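Local coordinates for protein GMP reductase (Trypanosoma brucei brucei, PDB 6JIG) that probably catalyses the NADPH-dependent reductive deamination of GMP to IMP, and also binds GMP or GTP at a second site in its CBS domains, at residues T11-Y15 with P329-V334; L39-V43 with G304-L308; A65-E69 with V440-R445; I364-D369 with M466-F472. The protein carries 1 engineered substitution. All coordinates share one frame; numbering follows the deposited sequence.

Contact 1 of 4, residues T11-Y15 with P329-V334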
loop_
_atom_site.group_PDB
_atom_site.type_symbol
_atom_site.label_atom_id
_atom_site.label_comp_id
_atom_site.label_asym_id
_atom_site.label_seq_id
_atom_site.Cartn_x
_atom_site.Cartn_y
_atom_site.Cartn_z
ATOM N N THR A 11 -14.882 -34.708 4.668
ATOM C CA THR A 11 -13.929 -33.610 4.604
ATOM C C THR A 11 -12.628 -34.101 3.984
ATOM O O THR A 11 -12.080 -35.118 4.416
ATOM C CB THR A 11 -13.677 -33.030 5.997
ATOM O OG1 THR A 11 -14.859 -32.350 6.419
ATOM C CG2 THR A 11 -12.523 -32.030 5.964
ATOM N N GLY A 12 -12.138 -33.389 2.973
ATOM C CA GLY A 12 -10.857 -33.706 2.363
ATOM C C GLY A 12 -9.780 -32.771 2.882
ATOM O O GLY A 12 -10.038 -31.609 3.177
ATOM N N LEU A 13 -8.561 -33.286 2.992
ATOM C CA LEU A 13 -7.441 -32.531 3.533
ATOM C C LEU A 13 -6.409 -32.275 2.451
ATOM O O LEU A 13 -6.201 -33.114 1.564
ATOM C CB LEU A 13 -6.773 -33.288 4.682
ATOM C CG LEU A 13 -7.719 -33.707 5.801
ATOM C CD1 LEU A 13 -6.944 -34.545 6.804
ATOM C CD2 LEU A 13 -8.328 -32.491 6.456
ATOM N N THR A 14 -5.745 -31.129 2.540
ATOM C CA THR A 14 -4.582 -30.878 1.702
ATOM C C THR A 14 -3.325 -30.826 2.568
ATOM O O THR A 14 -3.378 -31.028 3.790
ATOM C CB THR A 14 -4.754 -29.597 0.880
ATOM O OG1 THR A 14 -3.738 -29.572 -0.129
ATOM C CG2 THR A 14 -4.620 -28.364 1.773
ATOM N N TYR A 15 -2.179 -30.555 1.928
ATOM C CA TYR A 15 -0.906 -30.601 2.653
ATOM C C TYR A 15 -0.900 -29.623 3.818
ATOM O O TYR A 15 -0.455 -29.967 4.920
ATOM C CB TYR A 15 0.265 -30.299 1.723
ATOM C CG TYR A 15 0.382 -31.299 0.596
ATOM C CD1 TYR A 15 0.491 -32.657 0.867
ATOM C CD2 TYR A 15 0.358 -30.891 -0.732
ATOM C CE1 TYR A 15 0.598 -33.585 -0.163
ATOM C CE2 TYR A 15 0.466 -31.827 -1.780
ATOM C CZ TYR A 15 0.582 -33.164 -1.474
ATOM O OH TYR A 15 0.695 -34.105 -2.468
ATOM N N PRO A 329 -9.100 -32.365 -2.361
ATOM C CA PRO A 329 -7.912 -31.887 -1.645
ATOM C C PRO A 329 -6.814 -32.938 -1.701
ATOM O O PRO A 329 -7.067 -34.130 -1.525
ATOM C CB PRO A 329 -8.433 -31.663 -0.216
ATOM C CG PRO A 329 -9.915 -31.248 -0.476
ATOM C CD PRO A 329 -10.331 -32.220 -1.564
ATOM N N GLN A 330 -5.588 -32.488 -1.962
ATOM C CA GLN A 330 -4.597 -33.402 -2.537
ATOM C C GLN A 330 -4.111 -34.455 -1.545
ATOM O O GLN A 330 -3.800 -35.582 -1.952
ATOM C CB GLN A 330 -3.416 -32.608 -3.098
ATOM C CG GLN A 330 -2.298 -33.480 -3.718
ATOM C CD GLN A 330 -2.683 -34.124 -5.056
ATOM O OE1 GLN A 330 -3.858 -34.322 -5.365
ATOM N NE2 GLN A 330 -1.669 -34.455 -5.855
ATOM N N LEU A 331 -4.035 -34.136 -0.248
ATOM C CA LEU A 331 -3.593 -35.165 0.689
ATOM C C LEU A 331 -4.589 -36.310 0.737
ATOM O O LEU A 331 -4.200 -37.487 0.708
ATOM C CB LEU A 331 -3.367 -34.593 2.094
ATOM C CG LEU A 331 -2.733 -35.613 3.046
ATOM C CD1 LEU A 331 -1.206 -35.543 2.973
ATOM C CD2 LEU A 331 -3.203 -35.428 4.504
ATOM N N SER A 332 -5.881 -35.990 0.767
ATOM C CA SER A 332 -6.890 -37.044 0.793
ATOM C C SER A 332 -6.878 -37.834 -0.513
ATOM O O SER A 332 -7.167 -39.033 -0.521
ATOM C CB SER A 332 -8.282 -36.448 1.025
ATOM O OG SER A 332 -8.401 -35.904 2.331
ATOM N N ALA A 333 -6.597 -37.166 -1.636
ATOM C CA ALA A 333 -6.571 -37.880 -2.915
ATOM C C ALA A 333 -5.433 -38.891 -2.941
ATOM O O ALA A 333 -5.608 -40.036 -3.381
ATOM C CB ALA A 333 -6.427 -36.892 -4.073
ATOM N N VAL A 334 -4.261 -38.482 -2.456
ATOM C CA VAL A 334 -3.111 -39.384 -2.374
ATOM C C VAL A 334 -3.412 -40.548 -1.433
ATOM O O VAL A 334 -3.139 -41.713 -1.747
ATOM C CB VAL A 334 -1.864 -38.596 -1.940
ATOM C CG1 VAL A 334 -0.662 -39.546 -1.659
ATOM C CG2 VAL A 334 -1.506 -37.558 -3.008
HETATM O O HOH W 1 1.007 -33.407 -5.130
#
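S332 OG takes the backbone N-H of L13 in a short, nearly straight hydrogen bond, L13 N to S332 OG 2.7 Å at 170°. The hydroxyl has a second partner, S6 OG of a neighbouring subunit, so it joins two chains at once. The bond is returned by the backbone: S332 N donates to L13 O at 3.0 Å. S332 OG lies beside its own backbone N (chi1 -68°), which places it next to that N-H and facing L13. Two carbons crowd the same carbonyl, with P329 CB and L331 CB each 3.2 Å from L13 O. P329 is the N-cap residue of helix 330-344, which follows barrel strand 307-310 in the TIM barrel. The N-terminal segment 11-15 lies across the first turn of this barrel helix. T11 and G12 also pair in a parallel ladder with a strand of a different subunit from the one that supplies S6. Further along, the Y15 ring runs beside Q330 and points the same way, with ring and amide planes almost perpendicular at 88°. Y15 OH is 3.3 Å from Q330 CG. A water in the plane of the ring bridges Y15 OH and Q330 NE2. That amide nitrogen also donates to I310 O, which ties Q330 to the barrel strand. L331 CD1 packs obliquely against the Y15 ring, 4.0 Å from Y15 CD1.

Contact 2 of 4, residues L39-V43 with G304-L308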
loop_
_atom_site.group_PDB
_atom_site.type_symbol
_atom_site.label_atom_id
_atom_site.label_comp_id
_atom_site.label_asym_id
_atom_site.label_seq_id
_atom_site.Cartn_x
_atom_site.Cartn_y
_atom_site.Cartn_z
ATOM N N LEU A 39 9.105 -45.076 -9.992
ATOM C CA LEU A 39 8.245 -44.229 -10.799
ATOM C C LEU A 39 7.033 -45.005 -11.292
ATOM O O LEU A 39 5.905 -44.491 -11.289
ATOM C CB LEU A 39 9.047 -43.684 -11.975
ATOM C CG LEU A 39 8.229 -42.912 -12.997
ATOM C CD1 LEU A 39 7.789 -41.575 -12.396
ATOM C CD2 LEU A 39 9.039 -42.706 -14.266
ATOM N N SER A 40 7.260 -46.243 -11.722
ATOM C CA SER A 40 6.230 -47.131 -12.229
ATOM C C SER A 40 6.687 -48.556 -11.936
ATOM O O SER A 40 7.756 -48.771 -11.357
ATOM C CB SER A 40 5.990 -46.917 -13.731
ATOM O OG SER A 40 7.215 -46.854 -14.441
ATOM N N ARG A 41 5.874 -49.532 -12.352
ATOM C CA ARG A 41 6.120 -50.928 -11.978
ATOM C C ARG A 41 7.554 -51.348 -12.286
ATOM O O ARG A 41 8.191 -52.048 -11.491
ATOM C CB ARG A 41 5.144 -51.857 -12.702
ATOM C CG ARG A 41 3.710 -51.974 -12.160
ATOM C CD ARG A 41 3.047 -53.183 -12.843
ATOM N NE ARG A 41 1.585 -53.223 -12.826
ATOM C CZ ARG A 41 0.847 -53.727 -11.833
ATOM N NH1 ARG A 41 1.416 -54.225 -10.733
ATOM N NH2 ARG A 41 -0.476 -53.728 -11.933
ATOM N N ASN A 42 8.092 -50.907 -13.421
ATOM C CA ASN A 42 9.399 -51.386 -13.856
ATOM C C ASN A 42 10.449 -50.283 -13.946
ATOM O O ASN A 42 11.480 -50.481 -14.594
ATOM C CB ASN A 42 9.251 -52.116 -15.190
ATOM C CG ASN A 42 8.250 -53.248 -15.104
ATOM O OD1 ASN A 42 8.480 -54.227 -14.400
ATOM N ND2 ASN A 42 7.116 -53.103 -15.780
ATOM N N VAL A 43 10.240 -49.131 -13.301
ATOM C CA VAL A 43 11.202 -48.030 -13.378
ATOM C C VAL A 43 11.502 -47.532 -11.972
ATOM O O VAL A 43 10.602 -47.040 -11.281
ATOM C CB VAL A 43 10.699 -46.872 -14.255
ATOM C CG1 VAL A 43 11.726 -45.753 -14.279
ATOM C CG2 VAL A 43 10.407 -47.364 -15.676
ATOM N N GLY A 304 -4.580 -51.665 -17.027
ATOM C CA GLY A 304 -3.198 -52.033 -17.257
ATOM C C GLY A 304 -2.140 -50.998 -16.907
ATOM O O GLY A 304 -0.964 -51.221 -17.221
ATOM N N ALA A 305 -2.504 -49.885 -16.254
ATOM C CA ALA A 305 -1.518 -48.855 -15.938
ATOM C C ALA A 305 -0.389 -49.401 -15.073
ATOM O O ALA A 305 -0.617 -50.116 -14.094
ATOM C CB ALA A 305 -2.186 -47.671 -15.217
ATOM N N ASP A 306 0.844 -49.037 -15.433
ATOM C CA ASP A 306 2.026 -49.324 -14.631
ATOM C C ASP A 306 2.330 -48.251 -13.590
ATOM O O ASP A 306 3.220 -48.451 -12.759
ATOM C CB ASP A 306 3.246 -49.486 -15.542
ATOM C CG ASP A 306 3.057 -50.607 -16.540
ATOM O OD1 ASP A 306 3.003 -51.762 -16.081
ATOM O OD2 ASP A 306 2.915 -50.328 -17.751
ATOM N N GLY A 307 1.655 -47.109 -13.651
ATOM C CA GLY A 307 1.785 -46.078 -12.636
ATOM C C GLY A 307 0.596 -45.150 -12.752
ATOM O O GLY A 307 -0.043 -45.075 -13.807
ATOM N N LEU A 308 0.286 -44.454 -11.653
ATOM C CA LEU A 308 -0.861 -43.548 -11.596
ATOM C C LEU A 308 -0.390 -42.147 -11.242
ATOM O O LEU A 308 0.519 -41.978 -10.423
ATOM C CB LEU A 308 -1.896 -43.996 -10.556
ATOM C CG LEU A 308 -2.450 -45.399 -10.770
ATOM C CD1 LEU A 308 -3.307 -45.844 -9.583
ATOM C CD2 LEU A 308 -3.252 -45.420 -12.055
HETATM O O HOH W 2 -2.038 -52.459 -13.994
HETATM O O HOH W 3 0.727 -52.989 -15.461
#
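R41 N donates to D306 O at 2.9 Å, the one direct hydrogen bond between the segments. It is bent, with an angle of 139° at the hydrogen. The R41 side chain runs out extended past D306 and crosses it at about a right angle. D306 OD1 lies at the edge of the guanidinium, but R41 NE to D306 OD1 is a long salt bridge of 3.8 Å. Water bridges the gap. One molecule accepts from R41 NE and lies within donor reach of both D306 OD1 and G304 O. Another accepts from R41 NH2, and its oxygen lies 2.7 Å from A305 O, within donating reach. Beyond the segments, R41 NH1 bonds to R344 O, while D306 OD2 meets K276 NZ and I286 N. Around this polar core the packing is slight. S40 CB rests 3.3 Å from D306 O, and its hydroxyl goes to D285. A classic beta bulge sets L39 and S40 together opposite V43 in the small antiparallel hairpin 37-45. The hairpin lies against the start of barrel strand 307-310. With K276 and R41 both near it, the D306 carboxylate is probably held in its charged form, and one ordered water carries part of its link to R41.

Contact 3 of 4, residues A65-E69 with V440-R445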
loop_
_atom_site.group_PDB
_atom_site.type_symbol
_atom_site.label_atom_id
_atom_site.label_comp_id
_atom_site.label_asym_id
_atom_site.label_seq_id
_atom_site.Cartn_x
_atom_site.Cartn_y
_atom_site.Cartn_z
ATOM N N ALA A 65 18.815 -32.504 -16.671
ATOM C CA ALA A 65 19.218 -32.146 -15.318
ATOM C C ALA A 65 18.558 -33.056 -14.291
ATOM O O ALA A 65 19.204 -33.494 -13.334
ATOM C CB ALA A 65 18.885 -30.677 -15.054
ATOM N N MET A 66 17.274 -33.356 -14.475
ATOM C CA MET A 66 16.561 -34.174 -13.494
ATOM C C MET A 66 17.126 -35.590 -13.445
ATOM O O MET A 66 17.314 -36.157 -12.363
ATOM C CB MET A 66 15.069 -34.217 -13.825
ATOM C CG MET A 66 14.333 -32.899 -13.626
ATOM S SD MET A 66 14.463 -32.321 -11.905
ATOM C CE MET A 66 14.099 -33.815 -10.977
ATOM N N ALA A 67 17.360 -36.192 -14.609
ATOM C CA ALA A 67 17.957 -37.525 -14.635
ATOM C C ALA A 67 19.342 -37.525 -13.997
ATOM O O ALA A 67 19.719 -38.482 -13.302
ATOM C CB ALA A 67 18.019 -38.034 -16.078
ATOM N N ARG A 68 20.124 -36.465 -14.224
ATOM C CA ARG A 68 21.454 -36.400 -13.623
ATOM C C ARG A 68 21.387 -36.339 -12.107
ATOM O O ARG A 68 22.287 -36.847 -11.434
ATOM C CB ARG A 68 22.234 -35.203 -14.166
ATOM C CG ARG A 68 22.707 -35.437 -15.584
ATOM C CD ARG A 68 23.636 -34.353 -16.096
ATOM N NE ARG A 68 24.134 -34.738 -17.416
ATOM C CZ ARG A 68 24.541 -33.892 -18.360
ATOM N NH1 ARG A 68 24.521 -32.583 -18.149
ATOM N NH2 ARG A 68 24.978 -34.367 -19.519
ATOM N N GLU A 69 20.339 -35.724 -11.550
ATOM C CA GLU A 69 20.155 -35.719 -10.109
ATOM C C GLU A 69 19.538 -37.007 -9.577
ATOM O O GLU A 69 19.395 -37.147 -8.360
ATOM C CB GLU A 69 19.279 -34.528 -9.676
ATOM C CG GLU A 69 19.819 -33.164 -10.100
ATOM C CD GLU A 69 21.126 -32.810 -9.413
ATOM O OE1 GLU A 69 21.371 -33.298 -8.285
ATOM O OE2 GLU A 69 21.913 -32.040 -10.000
ATOM N N VAL A 440 18.740 -25.763 -11.599
ATOM C CA VAL A 440 17.755 -26.617 -10.932
ATOM C C VAL A 440 18.427 -27.612 -9.987
ATOM O O VAL A 440 17.808 -28.062 -9.017
ATOM C CB VAL A 440 16.874 -27.342 -11.970
ATOM C CG1 VAL A 440 17.622 -28.485 -12.596
ATOM C CG2 VAL A 440 15.593 -27.867 -11.327
ATOM N N GLY A 441 19.685 -27.967 -10.240
ATOM C CA GLY A 441 20.400 -28.936 -9.432
ATOM C C GLY A 441 20.411 -28.652 -7.939
ATOM O O GLY A 441 19.971 -29.475 -7.129
ATOM N N PRO A 442 20.930 -27.487 -7.541
ATOM C CA PRO A 442 20.934 -27.156 -6.102
ATOM C C PRO A 442 19.542 -27.118 -5.494
ATOM O O PRO A 442 19.377 -27.459 -4.314
ATOM C CB PRO A 442 21.603 -25.774 -6.055
ATOM C CG PRO A 442 22.398 -25.681 -7.323
ATOM C CD PRO A 442 21.630 -26.473 -8.352
ATOM N N ILE A 443 18.540 -26.701 -6.267
ATOM C CA ILE A 443 17.167 -26.663 -5.769
ATOM C C ILE A 443 16.657 -28.072 -5.498
ATOM O O ILE A 443 16.053 -28.338 -4.449
ATOM C CB ILE A 443 16.271 -25.914 -6.769
ATOM C CG1 ILE A 443 16.533 -24.414 -6.685
ATOM C CG2 ILE A 443 14.810 -26.188 -6.497
ATOM C CD1 ILE A 443 16.128 -23.696 -7.925
ATOM N N VAL A 444 16.915 -29.001 -6.428
ATOM C CA VAL A 444 16.517 -30.396 -6.243
ATOM C C VAL A 444 17.224 -30.999 -5.039
ATOM O O VAL A 444 16.614 -31.728 -4.244
ATOM C CB VAL A 444 16.797 -31.204 -7.528
ATOM C CG1 VAL A 444 16.717 -32.693 -7.250
ATOM C CG2 VAL A 444 15.816 -30.824 -8.626
ATOM N N ARG A 445 18.518 -30.697 -4.874
ATOM C CA ARG A 445 19.275 -31.257 -3.758
ATOM C C ARG A 445 18.732 -30.770 -2.419
ATOM O O ARG A 445 18.655 -31.542 -1.457
ATOM C CB ARG A 445 20.767 -30.919 -3.899
ATOM C CG ARG A 445 21.513 -31.747 -4.961
ATOM C CD ARG A 445 22.949 -31.215 -5.208
ATOM N NE ARG A 445 23.278 -31.217 -6.634
ATOM C CZ ARG A 445 23.752 -30.169 -7.307
ATOM N NH1 ARG A 445 23.972 -29.012 -6.684
ATOM N NH2 ARG A 445 24.019 -30.283 -8.606
#
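The R445 guanidinium has G441 C of its own helix over one face, 3.7 Å above the plane and near its centre. The E69 and R445 side chains cross at about a right angle, and their carboxylate and guanidinium planes are 57° apart. This is a salt bridge with two bonds and no flat, fork-like pairing. R445 NE donates to E69 OE1 at 3.3 Å, on the syn side of the carboxylate but out of its plane. R445 NH2 to E69 OE2, 3.1 Å, is the weak second bond. E69 reaches across because its chain bends at chi2 (-66°), which also brings OE2 to 3.5 Å from G441 CA. The bare backbone of G441 thus touches both charged groups. Beneath the charged pair the contact is apolar. V444 presents its two methyls to different partners: CG1 is 4.0 Å from E69 CB, and CG2 is 3.9 Å from M66 SD. M66 gets there with a doubly bent chain and also lies on I49 and A51 of barrel strand 49-51. A65 CB and V440 CG1 are close, at 3.5 Å. V440 CG1 stands between its own backbone N and carbonyl carbon (chi1 76°), a placement that turns it onto A65. The charged pair at the edge and the apolar base are those of a helix-helix contact on the outside of the TIM barrel, where helix 60-68, linking strands 49-51 and 72-75, meets helix 440-457.

Contact 4 of 4, residues I364-D369 with M466-F472; sequences IGAGAD and MQRRTRF
Q467 and G365 lose the most surface here, and I364 follows. The Q467 side chain, extended beyond CG, lies alongside the turn after helix 357-365. Its NE2 donates twice, to A368 O at 2.9 Å and to D369 OD1 at 3.1 Å. Both acceptors lie in the amide plane, and the bond to D369 is nearly straight at 174°. Yet NE2 stands well above the carbonyl plane of A368 and above the carboxylate plane of D369. The two bonds fix the rotation of the amide. D369 OD2 accepts from C348 N, which would hold the carboxylate in place for Q467. Q467 CG also rests 3.2 Å from I364 O. G365 offers a bare backbone surface, with T470 OG1 3.6 Å from G365 CA. T470 OG1 donates to M466 O and also bonds to S458 OG. M466 O takes T470 N as well, from the opposite face of its plane. The F472 ring lies over T470 CG2 on one face and meets A366 N at its edge, with F472 CZ 3.7 Å from that nitrogen. I364 CG2 touches M466 CG at 3.8 Å, the side chains crossing at about a right angle. G367 ends the barrel helix in a Schellman motif. Helix 463-469 and strand 472-475 pack on that end, with helix 330-344 against A366, strand 18-20 on M466 and F472, and helix 440-457 touching I364 and M466.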
loop_
_atom_site.group_PDB
_atom_site.type_symbol
_atom_site.label_atom_id
_atom_site.label_comp_id
_atom_site.label_asym_id
_atom_site.label_seq_id
_atom_site.Cartn_x
_atom_site.Cartn_y
_atom_site.Cartn_z
ATOM N N ILE A 364 4.877 -38.199 0.337
ATOM C CA ILE A 364 5.453 -39.539 0.485
ATOM C C ILE A 364 4.865 -40.240 1.705
ATOM O O ILE A 364 4.503 -41.421 1.650
ATOM C CB ILE A 364 6.994 -39.465 0.583
ATOM C CG1 ILE A 364 7.599 -38.738 -0.617
ATOM C CG2 ILE A 364 7.580 -40.862 0.720
ATOM C CD1 ILE A 364 7.279 -39.384 -1.963
ATOM N N GLY A 365 4.766 -39.526 2.833
ATOM C CA GLY A 365 4.113 -40.090 4.006
ATOM C C GLY A 365 2.673 -40.514 3.778
ATOM O O GLY A 365 2.197 -41.471 4.402
ATOM N N ALA A 366 1.954 -39.821 2.893
ATOM C CA ALA A 366 0.589 -40.218 2.575
ATOM C C ALA A 366 0.525 -41.376 1.573
ATOM O O ALA A 366 -0.575 -41.774 1.174
ATOM C CB ALA A 366 -0.194 -39.016 2.028
ATOM N N GLY A 367 1.660 -41.927 1.154
ATOM C CA GLY A 367 1.672 -43.101 0.292
ATOM C C GLY A 367 2.240 -42.892 -1.095
ATOM O O GLY A 367 2.397 -43.882 -1.821
ATOM N N ALA A 368 2.529 -41.659 -1.524
ATOM C CA ALA A 368 3.049 -41.474 -2.882
ATOM C C ALA A 368 4.453 -42.050 -3.013
ATOM O O ALA A 368 5.255 -41.979 -2.085
ATOM C CB ALA A 368 3.094 -39.997 -3.267
ATOM N N ASP A 369 4.760 -42.595 -4.201
ATOM C CA ASP A 369 6.128 -43.035 -4.475
ATOM C C ASP A 369 7.005 -41.935 -5.043
ATOM O O ASP A 369 8.222 -41.934 -4.794
ATOM C CB ASP A 369 6.115 -44.241 -5.431
ATOM C CG ASP A 369 5.303 -45.375 -4.868
ATOM O OD1 ASP A 369 5.789 -46.019 -3.927
ATOM O OD2 ASP A 369 4.133 -45.537 -5.275
ATOM N N MET A 466 8.981 -44.764 5.190
ATOM C CA MET A 466 8.294 -43.481 5.325
ATOM C C MET A 466 6.798 -43.646 5.101
ATOM O O MET A 466 5.977 -43.090 5.844
ATOM C CB MET A 466 8.890 -42.473 4.335
ATOM C CG MET A 466 8.307 -41.065 4.439
ATOM S SD MET A 466 8.629 -40.342 6.050
ATOM C CE MET A 466 8.063 -38.653 5.784
ATOM N N GLN A 467 6.421 -44.422 4.088
ATOM C CA GLN A 467 5.007 -44.635 3.797
ATOM C C GLN A 467 4.330 -45.443 4.894
ATOM O O GLN A 467 3.172 -45.185 5.234
ATOM C CB GLN A 467 4.861 -45.327 2.443
ATOM C CG GLN A 467 5.413 -44.500 1.291
ATOM C CD GLN A 467 5.574 -45.316 0.029
ATOM O OE1 GLN A 467 5.712 -46.540 0.079
ATOM N NE2 GLN A 467 5.574 -44.642 -1.110
ATOM N N ARG A 468 5.038 -46.413 5.480
ATOM C CA ARG A 468 4.409 -47.252 6.500
ATOM C C ARG A 468 4.347 -46.557 7.859
ATOM O O ARG A 468 3.362 -46.710 8.587
ATOM C CB ARG A 468 5.159 -48.583 6.634
ATOM N N ARG A 469 5.366 -45.781 8.208
ATOM C CA ARG A 469 5.503 -45.274 9.569
ATOM C C ARG A 469 4.871 -43.903 9.785
ATOM O O ARG A 469 4.582 -43.547 10.931
ATOM C CB ARG A 469 6.981 -45.209 9.958
ATOM C CG ARG A 469 7.543 -46.577 10.288
ATOM C CD ARG A 469 9.058 -46.625 10.372
ATOM N NE ARG A 469 9.467 -48.034 10.311
ATOM C CZ ARG A 469 10.720 -48.478 10.320
ATOM N NH1 ARG A 469 11.729 -47.625 10.393
ATOM N NH2 ARG A 469 10.961 -49.783 10.252
ATOM N N THR A 470 4.660 -43.124 8.731
ATOM C CA THR A 470 4.205 -41.755 8.925
ATOM C C THR A 470 2.805 -41.721 9.530
ATOM O O THR A 470 1.916 -42.489 9.149
ATOM C CB THR A 470 4.243 -40.984 7.603
ATOM O OG1 THR A 470 5.612 -40.734 7.258
ATOM C CG2 THR A 470 3.528 -39.627 7.736
ATOM N N ARG A 471 2.636 -40.845 10.510
ATOM C CA ARG A 471 1.352 -40.536 11.118
ATOM C C ARG A 471 1.164 -39.033 11.048
ATOM O O ARG A 471 2.116 -38.278 11.244
ATOM C CB ARG A 471 1.283 -40.994 12.583
ATOM C CG ARG A 471 1.551 -42.482 12.774
ATOM C CD ARG A 471 0.429 -43.333 12.177
ATOM N NE ARG A 471 0.656 -44.751 12.442
ATOM C CZ ARG A 471 1.231 -45.588 11.582
ATOM N NH1 ARG A 471 1.617 -45.158 10.387
ATOM N NH2 ARG A 471 1.415 -46.859 11.913
ATOM N N PHE A 472 -0.057 -38.602 10.767
ATOM C CA PHE A 472 -0.358 -37.188 10.624
ATOM C C PHE A 472 -1.182 -36.681 11.804
ATOM O O PHE A 472 -1.915 -37.439 12.445
ATOM C CB PHE A 472 -1.150 -36.913 9.341
ATOM C CG PHE A 472 -0.372 -37.183 8.072
ATOM C CD1 PHE A 472 0.648 -36.335 7.678
ATOM C CD2 PHE A 472 -0.683 -38.270 7.278
ATOM C CE1 PHE A 472 1.350 -36.564 6.501
ATOM C CE2 PHE A 472 0.014 -38.513 6.099
ATOM C CZ PHE A 472 1.031 -37.659 5.714
#

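In the fold
All four contacts join the TIM-barrel domain to itself across long sequence separations. Contacts 1 and 4 are neighbours, with centres about 13 Å apart. They touch where L331 and V334 of helix 330-344 pack on A366, and L331 on F472. Contact 2 comes within about 6 Å of contact 4 at the nearest atoms, without touching. Contact 3 stands furthest from contact 1, about 28 Å between centres. Along the chain, contact 2 falls wholly between the two segments of contact 1, and contact 4 opens after both have closed. Contact 3 crosses all three, running from helix 60-68 to helix 440-457. Contacts 1, 3 and 4 lie among the outer helices, and contact 2 sits at the end where the barrel strands begin.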